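Local coordinates for protein lactate racemase (Thermoanaerobacterium thermosaccharolyticum, PDB 2YJG) that interconverts the D- and L-isomers of lactate, using a nickel pincer cofactor derived from nicotinic acid mononucleotide, at residues E172-A177 / G182-L187; I236-I241 / K257-G262. All coordinates share one frame; numbering follows the deposited sequence.

Contact 1 (E172-A177 / G182-L187); sequences EPHFFA and GRKSIL. With EDO (1,2-ethanediol), chain F.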
ATOM      1  N   GLU A 172       5.296 -21.273  17.789  1.00 10.07           N
ATOM      2  CA  GLU A 172       6.671 -21.780  17.926  1.00 11.96           C
ATOM      3  C   GLU A 172       6.989 -21.593  19.421  1.00 11.45           C
ATOM      4  O   GLU A 172       6.270 -20.869  20.122  1.00 11.08           O
ATOM      5  CB  GLU A 172       7.679 -21.000  17.078  1.00 14.27           C
ATOM      6  CG  GLU A 172       7.907 -19.546  17.594  1.00 14.91           C
ATOM      7  CD  GLU A 172       8.837 -18.712  16.702  1.00 20.91           C
ATOM      8  OE1 GLU A 172       9.225 -19.180  15.594  1.00 15.80           O
ATOM      9  OE2 GLU A 172       9.137 -17.564  17.134  1.00 19.69           O
ATOM     10  N   PRO A 173       8.090 -22.169  19.911  1.00 10.67           N
ATOM     11  CA  PRO A 173       8.325 -22.043  21.331  1.00 11.71           C
ATOM     12  C   PRO A 173       8.651 -20.614  21.671  1.00 12.04           C
ATOM     13  O   PRO A 173       9.147 -19.892  20.822  1.00 12.33           O
ATOM     14  CB  PRO A 173       9.571 -22.908  21.539  1.00 11.84           C
ATOM     15  CG  PRO A 173       9.496 -23.930  20.426  1.00 12.91           C
ATOM     16  CD  PRO A 173       8.983 -23.161  19.298  1.00 12.44           C
ATOM     17  N   HIS A 174       8.417 -20.224  22.904  1.00 11.20           N
ATOM     18  CA  HIS A 174       8.801 -18.877  23.376  1.00 10.81           C
ATOM     19  C   HIS A 174       9.331 -18.984  24.786  1.00 11.10           C
ATOM     20  O   HIS A 174       8.684 -19.612  25.686  1.00  9.82           O
ATOM     21  CB  HIS A 174       7.612 -17.918  23.260  1.00 11.38           C
ATOM     22  CG  HIS A 174       7.914 -16.554  23.770  1.00 13.24           C
ATOM     23  ND1 HIS A 174       8.106 -15.449  22.960  1.00 20.25           N
ATOM     24  CD2 HIS A 174       8.083 -16.125  25.041  1.00  4.85           C
ATOM     25  CE1 HIS A 174       8.379 -14.397  23.731  1.00 11.80           C
ATOM     26  NE2 HIS A 174       8.371 -14.792  24.990  1.00 17.43           N
ATOM     27  N   PHE A 175      10.478 -18.370  25.019  1.00 10.51           N
ATOM     28  CA  PHE A 175      11.248 -18.624  26.218  1.00 10.06           C
ATOM     29  C   PHE A 175      10.652 -18.131  27.556  1.00 11.66           C
ATOM     30  O   PHE A 175      11.167 -18.508  28.629  1.00 12.78           O
ATOM     31  CB  PHE A 175      12.680 -18.167  26.065  1.00 10.85           C
ATOM     32  CG  PHE A 175      12.912 -16.650  26.054  1.00  9.12           C
ATOM     33  CD1 PHE A 175      12.036 -15.777  25.408  1.00 14.53           C
ATOM     34  CD2 PHE A 175      14.054 -16.131  26.631  1.00 13.63           C
ATOM     35  CE1 PHE A 175      12.288 -14.453  25.405  1.00 15.69           C
ATOM     36  CE2 PHE A 175      14.322 -14.767  26.601  1.00 15.26           C
ATOM     37  CZ  PHE A 175      13.411 -13.944  25.931  1.00 14.68           C
ATOM     38  N   PHE A 176       9.627 -17.285  27.516  1.00 12.20           N
ATOM     39  CA  PHE A 176       8.859 -17.039  28.769  1.00 12.40           C
ATOM     40  C   PHE A 176       7.344 -17.102  28.671  1.00 11.91           C
ATOM     41  O   PHE A 176       6.724 -17.273  29.683  1.00 12.11           O
ATOM     42  CB  PHE A 176       9.306 -15.740  29.489  1.00 12.19           C
ATOM     43  CG  PHE A 176       9.202 -14.501  28.678  1.00 12.93           C
ATOM     44  CD1 PHE A 176       8.007 -13.803  28.621  1.00 15.16           C
ATOM     45  CD2 PHE A 176      10.330 -13.960  28.048  1.00 14.03           C
ATOM     46  CE1 PHE A 176       7.890 -12.612  27.906  1.00 18.55           C
ATOM     47  CE2 PHE A 176      10.242 -12.763  27.333  1.00 16.81           C
ATOM     48  CZ  PHE A 176       9.032 -12.085  27.245  1.00 17.71           C
ATOM     49  N   ALA A 177       6.749 -16.923  27.496  1.00  9.95           N
ATOM     50  CA  ALA A 177       5.325 -17.141  27.299  1.00 10.79           C
ATOM     51  C   ALA A 177       4.970 -18.579  26.910  1.00 12.10           C
ATOM     52  O   ALA A 177       3.814 -18.885  26.691  1.00 12.70           O
ATOM     53  CB  ALA A 177       4.780 -16.187  26.206  1.00  9.99           C
ATOM     54  N   GLY A 182      -2.068 -17.767  19.323  1.00 13.40           N
ATOM     55  CA  GLY A 182      -3.357 -17.798  20.018  1.00 14.54           C
ATOM     56  C   GLY A 182      -3.587 -16.440  20.655  1.00 13.14           C
ATOM     57  O   GLY A 182      -3.460 -15.389  19.972  1.00 15.14           O
ATOM     58  N   ARG A 183      -3.807 -16.457  21.954  1.00 13.46           N
ATOM     59  CA  ARG A 183      -4.054 -15.298  22.808  1.00 12.14           C
ATOM     60  C   ARG A 183      -3.097 -14.125  22.697  1.00 13.80           C
ATOM     61  O   ARG A 183      -3.434 -13.052  23.025  1.00 13.67           O
ATOM     62  CB  ARG A 183      -4.145 -15.734  24.288  1.00 11.85           C
ATOM     63  CG  ARG A 183      -2.829 -16.117  24.940  1.00 10.75           C
ATOM     64  CD  ARG A 183      -2.010 -17.243  24.240  1.00 13.59           C
ATOM     65  NE  ARG A 183      -0.836 -17.712  24.978  1.00 12.92           N
ATOM     66  CZ  ARG A 183       0.375 -17.901  24.480  1.00 12.25           C
ATOM     67  NH1 ARG A 183       0.654 -17.762  23.213  1.00 12.25           N
ATOM     68  NH2 ARG A 183       1.322 -18.305  25.262  1.00 14.42           N
ATOM     69  N   LYS A 184      -1.895 -14.364  22.238  1.00 14.61           N
ATOM     70  CA  LYS A 184      -0.920 -13.264  22.062  1.00 15.42           C
ATOM     71  C   LYS A 184      -1.309 -12.209  21.027  1.00 15.88           C
ATOM     72  O   LYS A 184      -0.760 -11.081  21.008  1.00 16.43           O
ATOM     73  CB  LYS A 184       0.505 -13.787  21.774  1.00 16.49           C
ATOM     74  CG  LYS A 184       1.271 -14.116  23.026  1.00 18.37           C
ATOM     75  CD  LYS A 184       2.794 -14.324  22.831  1.00 18.26           C
ATOM     76  CE  LYS A 184       3.534 -13.017  22.772  1.00 21.13           C
ATOM     77  NZ  LYS A 184       4.974 -13.297  22.735  1.00 21.12           N
ATOM     78  N   SER A 185      -2.229 -12.561  20.148  1.00 15.53           N
ATOM     79  CA  SER A 185      -2.823 -11.558  19.256  1.00 14.36           C
ATOM     80  C   SER A 185      -3.547 -10.447  20.065  1.00 15.01           C
ATOM     81  O   SER A 185      -3.724  -9.347  19.552  1.00 14.19           O
ATOM     82  CB  SER A 185      -3.762 -12.221  18.250  1.00 14.28           C
ATOM     83  OG  SER A 185      -3.034 -13.085  17.391  1.00 15.37           O
ATOM     84  N   ILE A 186      -4.013 -10.756  21.279  1.00 15.32           N
ATOM     85  CA  ILE A 186      -4.674  -9.783  22.117  1.00 15.22           C
ATOM     86  C   ILE A 186      -3.688  -9.093  23.045  1.00 14.83           C
ATOM     87  O   ILE A 186      -3.564  -7.885  22.985  1.00 14.40           O
ATOM     88  CB  ILE A 186      -5.812 -10.373  22.936  1.00 16.50           C
ATOM     89  CG1 ILE A 186      -6.741 -11.191  22.029  1.00 16.39           C
ATOM     90  CG2 ILE A 186      -6.479  -9.281  23.801  1.00 11.62           C
ATOM     91  CD1 ILE A 186      -7.537 -10.380  20.949  1.00 16.62           C
ATOM     92  N   LEU A 187      -2.978  -9.864  23.877  1.00 14.87           N
ATOM     93  CA  LEU A 187      -2.013  -9.296  24.802  1.00 14.80           C
ATOM     94  C   LEU A 187      -0.704 -10.078  24.583  1.00 14.94           C
ATOM     95  O   LEU A 187      -0.641 -11.262  24.871  1.00 14.68           O
ATOM     96  CB  LEU A 187      -2.521  -9.438  26.239  1.00 14.76           C
ATOM     97  CG  LEU A 187      -1.655  -8.956  27.401  1.00 17.30           C
ATOM     98  CD1 LEU A 187      -1.404  -7.460  27.342  1.00 20.04           C
ATOM     99  CD2 LEU A 187      -2.221  -9.391  28.781  1.00 16.91           C
TER
HETATM  100  C1  EDO F1430       7.527 -10.407  22.627  1.00 42.04           C
HETATM  101  O1  EDO F1430       6.198 -10.940  22.664  1.00 40.05           O
HETATM  102  C2  EDO F1430       8.281 -10.765  23.886  1.00 41.08           C
HETATM  103  O2  EDO F1430       8.799  -9.560  24.456  1.00 41.45           O
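In the active site of this racemase, His174, by similarity a proton donor/acceptor, meets Lys184, by similarity the residue to which the nickel pincer nucleotide becomes covalently attached. The lysine amine comes up obliquely to the imidazole, NZ lying 3.7 Å from His174 CE1, and the two side chains cross at about a right angle. The lysine chain turns at chi3 (81°) before NZ reaches this position. In this apoprotein Lys184 NZ donates a hydrogen bond of 2.7 Å to O1 of a 1,2-ethanediol, probably picked up from the crystallisation liquor. Carbon C2 of the diol sits at the rim of the imidazole, 3.6 Å from His174 CE1, and 3.7 Å from Phe176 CZ. A sulfate ion also lies near the lysine, consistent with a pocket shaped for a nucleotide.

The segment 172-177 carries the first strand and turn of a two-stranded antiparallel hairpin, 173-174 with 178-179, and the loop beyond it enters the 3-10 turn that bears Lys184. Phe175 CD1 stands 3.8 Å above one face of the imidazole. With CG anti to the backbone N (chi1 178°), His174 brings CE1 to Lys184 NZ and its NE2 edge over the centre of the Phe176 ring. Replacing His174 by an alanine would probably leave the Phe176 face without the NE2 edge it now meets and take away the ring beside the lysine amine.

Farther along, Ala177 O lies 2.9 Å from Arg183 NH2, at the edge of the guanidinium and near its plane. The arginine's NH1 is hydrogen-bonded to the carbonyls of Gly181 and Phe179, and its NE to His221 ND1. Ala177 CB adds a looser apolar contact with Lys184 CD at 4.3 Å.

Contact 2 (I236-I241 / K257-G262); sequences ILNVVI and KAHLKG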
ATOM      1  N   ILE A 236      -9.542 -18.450  15.823  1.00 16.10           N
ATOM      2  CA  ILE A 236      -8.165 -18.266  15.355  1.00 14.44           C
ATOM      3  C   ILE A 236      -7.788 -19.223  14.198  1.00 13.85           C
ATOM      4  O   ILE A 236      -8.436 -20.297  13.998  1.00 15.31           O
ATOM      5  CB  ILE A 236      -7.161 -18.382  16.511  1.00 14.10           C
ATOM      6  CG1 ILE A 236      -6.974 -19.848  16.934  1.00 14.88           C
ATOM      7  CG2 ILE A 236      -7.563 -17.423  17.700  1.00 15.60           C
ATOM      8  CD1 ILE A 236      -5.756 -20.051  17.923  1.00 14.03           C
ATOM      9  N   LEU A 237      -6.794 -18.820  13.403  1.00 12.45           N
ATOM     10  CA  LEU A 237      -6.125 -19.719  12.441  1.00 13.12           C
ATOM     11  C   LEU A 237      -4.686 -19.509  12.823  1.00 13.81           C
ATOM     12  O   LEU A 237      -4.185 -18.383  12.749  1.00 14.88           O
ATOM     13  CB  LEU A 237      -6.378 -19.328  10.987  1.00 12.16           C
ATOM     14  CG  LEU A 237      -5.399 -19.951   9.987  1.00 16.45           C
ATOM     15  CD1 LEU A 237      -5.610 -21.468   9.945  1.00 12.42           C
ATOM     16  CD2 LEU A 237      -5.407 -19.346   8.602  1.00 18.57           C
ATOM     17  N   ASN A 238      -4.039 -20.546  13.316  1.00 13.87           N
ATOM     18  CA  ASN A 238      -2.582 -20.455  13.599  1.00 14.67           C
ATOM     19  C   ASN A 238      -1.821 -21.513  12.790  1.00 14.62           C
ATOM     20  O   ASN A 238      -2.221 -22.665  12.784  1.00 15.81           O
ATOM     21  CB  ASN A 238      -2.290 -20.689  15.079  1.00 15.44           C
ATOM     22  CG  ASN A 238      -2.518 -19.484  15.953  1.00 16.88           C
ATOM     23  OD1 ASN A 238      -3.038 -18.429  15.547  1.00 19.35           O
ATOM     24  ND2 ASN A 238      -2.144 -19.648  17.187  1.00 10.69           N
ATOM     25  N   VAL A 239      -0.747 -21.112  12.132  1.00 14.58           N
ATOM     26  CA  VAL A 239       0.076 -21.995  11.359  1.00 14.89           C
ATOM     27  C   VAL A 239       1.343 -22.382  12.128  1.00 14.75           C
ATOM     28  O   VAL A 239       1.731 -21.760  13.120  1.00 15.27           O
ATOM     29  CB  VAL A 239       0.431 -21.419   9.979  1.00 14.24           C
ATOM     30  CG1 VAL A 239      -0.802 -21.339   9.044  1.00 15.20           C
ATOM     31  CG2 VAL A 239       1.153 -20.073  10.065  1.00 13.61           C
ATOM     32  N   VAL A 240       1.922 -23.476  11.679  1.00 15.21           N
ATOM     33  CA  VAL A 240       3.234 -23.898  12.106  1.00 14.62           C
ATOM     34  C   VAL A 240       4.046 -23.875  10.828  1.00 15.57           C
ATOM     35  O   VAL A 240       3.638 -24.407   9.804  1.00 14.66           O
ATOM     36  CB  VAL A 240       3.220 -25.236  12.736  1.00 14.45           C
ATOM     37  CG1 VAL A 240       4.657 -25.654  13.040  1.00 14.88           C
ATOM     38  CG2 VAL A 240       2.349 -25.228  14.030  1.00  9.92           C
ATOM     39  N   ILE A 241       5.211 -23.260  10.888  1.00 16.38           N
ATOM     40  CA  ILE A 241       5.996 -23.033   9.703  1.00 16.98           C
ATOM     41  C   ILE A 241       7.419 -23.594   9.927  1.00 20.11           C
ATOM     42  O   ILE A 241       7.883 -23.685  11.063  1.00 20.41           O
ATOM     43  CB  ILE A 241       6.018 -21.513   9.301  1.00 17.73           C
ATOM     44  CG1 ILE A 241       6.657 -20.640  10.396  1.00 18.49           C
ATOM     45  CG2 ILE A 241       4.610 -20.977   9.012  1.00 18.69           C
ATOM     46  CD1 ILE A 241       6.988 -19.092  10.007  1.00 20.57           C
ATOM     47  N   LYS A 257      -8.513 -23.801  22.540  1.00 15.81           N
ATOM     48  CA  LYS A 257      -8.391 -25.210  22.222  1.00 15.83           C
ATOM     49  C   LYS A 257      -7.597 -25.441  20.939  1.00 15.10           C
ATOM     50  O   LYS A 257      -6.855 -26.418  20.854  1.00 13.87           O
ATOM     51  CB  LYS A 257      -9.778 -25.878  22.149  1.00 17.82           C
ATOM     52  CG  LYS A 257     -10.488 -25.915  23.514  1.00 21.22           C
ATOM     53  CD  LYS A 257     -11.937 -26.458  23.404  1.00 27.05           C
ATOM     54  CE  LYS A 257     -12.747 -26.375  24.702  1.00 29.47           C
ATOM     55  NZ  LYS A 257     -12.722 -24.992  25.194  1.00 35.20           N
ATOM     56  N   ALA A 258      -7.794 -24.603  19.900  1.00 13.92           N
ATOM     57  CA  ALA A 258      -7.052 -24.746  18.649  1.00 14.58           C
ATOM     58  C   ALA A 258      -5.563 -24.436  18.854  1.00 14.47           C
ATOM     59  O   ALA A 258      -4.753 -25.126  18.298  1.00 16.39           O
ATOM     60  CB  ALA A 258      -7.631 -23.891  17.491  1.00 14.00           C
ATOM     61  N   HIS A 259      -5.259 -23.420  19.667  1.00 14.73           N
ATOM     62  CA  HIS A 259      -3.896 -23.031  20.021  1.00 14.54           C
ATOM     63  C   HIS A 259      -3.213 -24.163  20.737  1.00 14.99           C
ATOM     64  O   HIS A 259      -2.091 -24.546  20.383  1.00 13.62           O
ATOM     65  CB  HIS A 259      -3.880 -21.788  20.886  1.00 14.90           C
ATOM     66  CG  HIS A 259      -2.498 -21.359  21.330  1.00 15.05           C
ATOM     67  ND1 HIS A 259      -1.495 -20.939  20.454  1.00 13.27           N
ATOM     68  CD2 HIS A 259      -1.969 -21.253  22.575  1.00 12.00           C
ATOM     69  CE1 HIS A 259      -0.419 -20.623  21.149  1.00  9.45           C
ATOM     70  NE2 HIS A 259      -0.677 -20.799  22.433  1.00 16.85           N
ATOM     71  N   LEU A 260      -3.914 -24.778  21.694  1.00 16.20           N
ATOM     72  CA  LEU A 260      -3.310 -25.906  22.413  1.00 16.36           C
ATOM     73  C   LEU A 260      -3.004 -27.106  21.534  1.00 17.11           C
ATOM     74  O   LEU A 260      -1.931 -27.763  21.685  1.00 16.69           O
ATOM     75  CB  LEU A 260      -4.178 -26.285  23.623  1.00 16.91           C
ATOM     76  CG  LEU A 260      -4.303 -25.307  24.779  1.00 19.59           C
ATOM     77  CD1 LEU A 260      -5.211 -25.861  25.928  1.00 22.73           C
ATOM     78  CD2 LEU A 260      -2.921 -24.930  25.412  1.00 22.54           C
ATOM     79  N   LYS A 261      -3.904 -27.448  20.605  1.00 17.50           N
ATOM     80  CA  LYS A 261      -3.629 -28.547  19.680  1.00 17.61           C
ATOM     81  C   LYS A 261      -2.380 -28.235  18.837  1.00 18.68           C
ATOM     82  O   LYS A 261      -1.529 -29.085  18.620  1.00 18.71           O
ATOM     83  CB  LYS A 261      -4.875 -28.839  18.807  1.00 20.16           C
ATOM     84  CG  LYS A 261      -4.708 -29.965  17.838  1.00 22.47           C
ATOM     85  CD  LYS A 261      -4.366 -31.337  18.507  1.00 27.55           C
ATOM     86  CE  LYS A 261      -3.254 -32.084  17.678  1.00 30.69           C
ATOM     87  NZ  LYS A 261      -1.826 -31.589  17.916  1.00 23.23           N
ATOM     88  N   GLY A 262      -2.223 -26.979  18.445  1.00 16.28           N
ATOM     89  CA  GLY A 262      -1.000 -26.566  17.764  1.00 16.59           C
ATOM     90  C   GLY A 262       0.249 -26.649  18.632  1.00 15.24           C
ATOM     91  O   GLY A 262       1.330 -27.103  18.184  1.00 15.35           O
TER
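Ile236, on the strand, reaches across to Ala258 and His259 on the helix. Its CB points toward the helix, and CG1, set between the backbone N and the carbonyl carbon (chi1 75°), makes an apolar contact 4.1 Å from the methyl CB of Ala258. Beyond it the chain is extended, and the terminal CD1 comes to rest against the next helical residue, 3.8 Å from His259 N and 3.9 Å from His259 CB. The isoleucine thus touches two successive residues of the helix's first turn with successive carbons.

Strand 233-241 belongs to the six-stranded mixed sheet, between strands 164-170 and 247-253. The chain runs antiparallel through 247-253 and then into helix 257-270, which packs over the sheet; the short segments run nearly parallel, at 10°, with their axes 8.8 Å apart. On the sheet's other side, Leu237 meets helices 39-48 and 79-91.

Two residues along the strand, the side-chain amide of Asn238 approaches the edge of the His259 imidazole, their planes 89° apart.

Overall arrangement
Contact 1 closes before contact 2 opens along the chain, and their centres lie 11 Å apart. They meet at Gly182 and the start of the 3-10 turn: Gly182 and Arg183 of contact 1 pack against Ile236, Asn238 and His259 of contact 2. The loop that carries Lys184 therefore rests on strand 233-241 and on helix 257-270, whose later residues Val266 and Ala270 also touch Pro173. Contact 2 is the more buried of the two and lies about 15 Å from the centre of the chain, against 6 Å for contact 1. The sheet-and-helix layer thus backs the loop carrying the lysine that, by similarity, binds the cofactor, placing His259 about 7 Å from the Lys184 side chain.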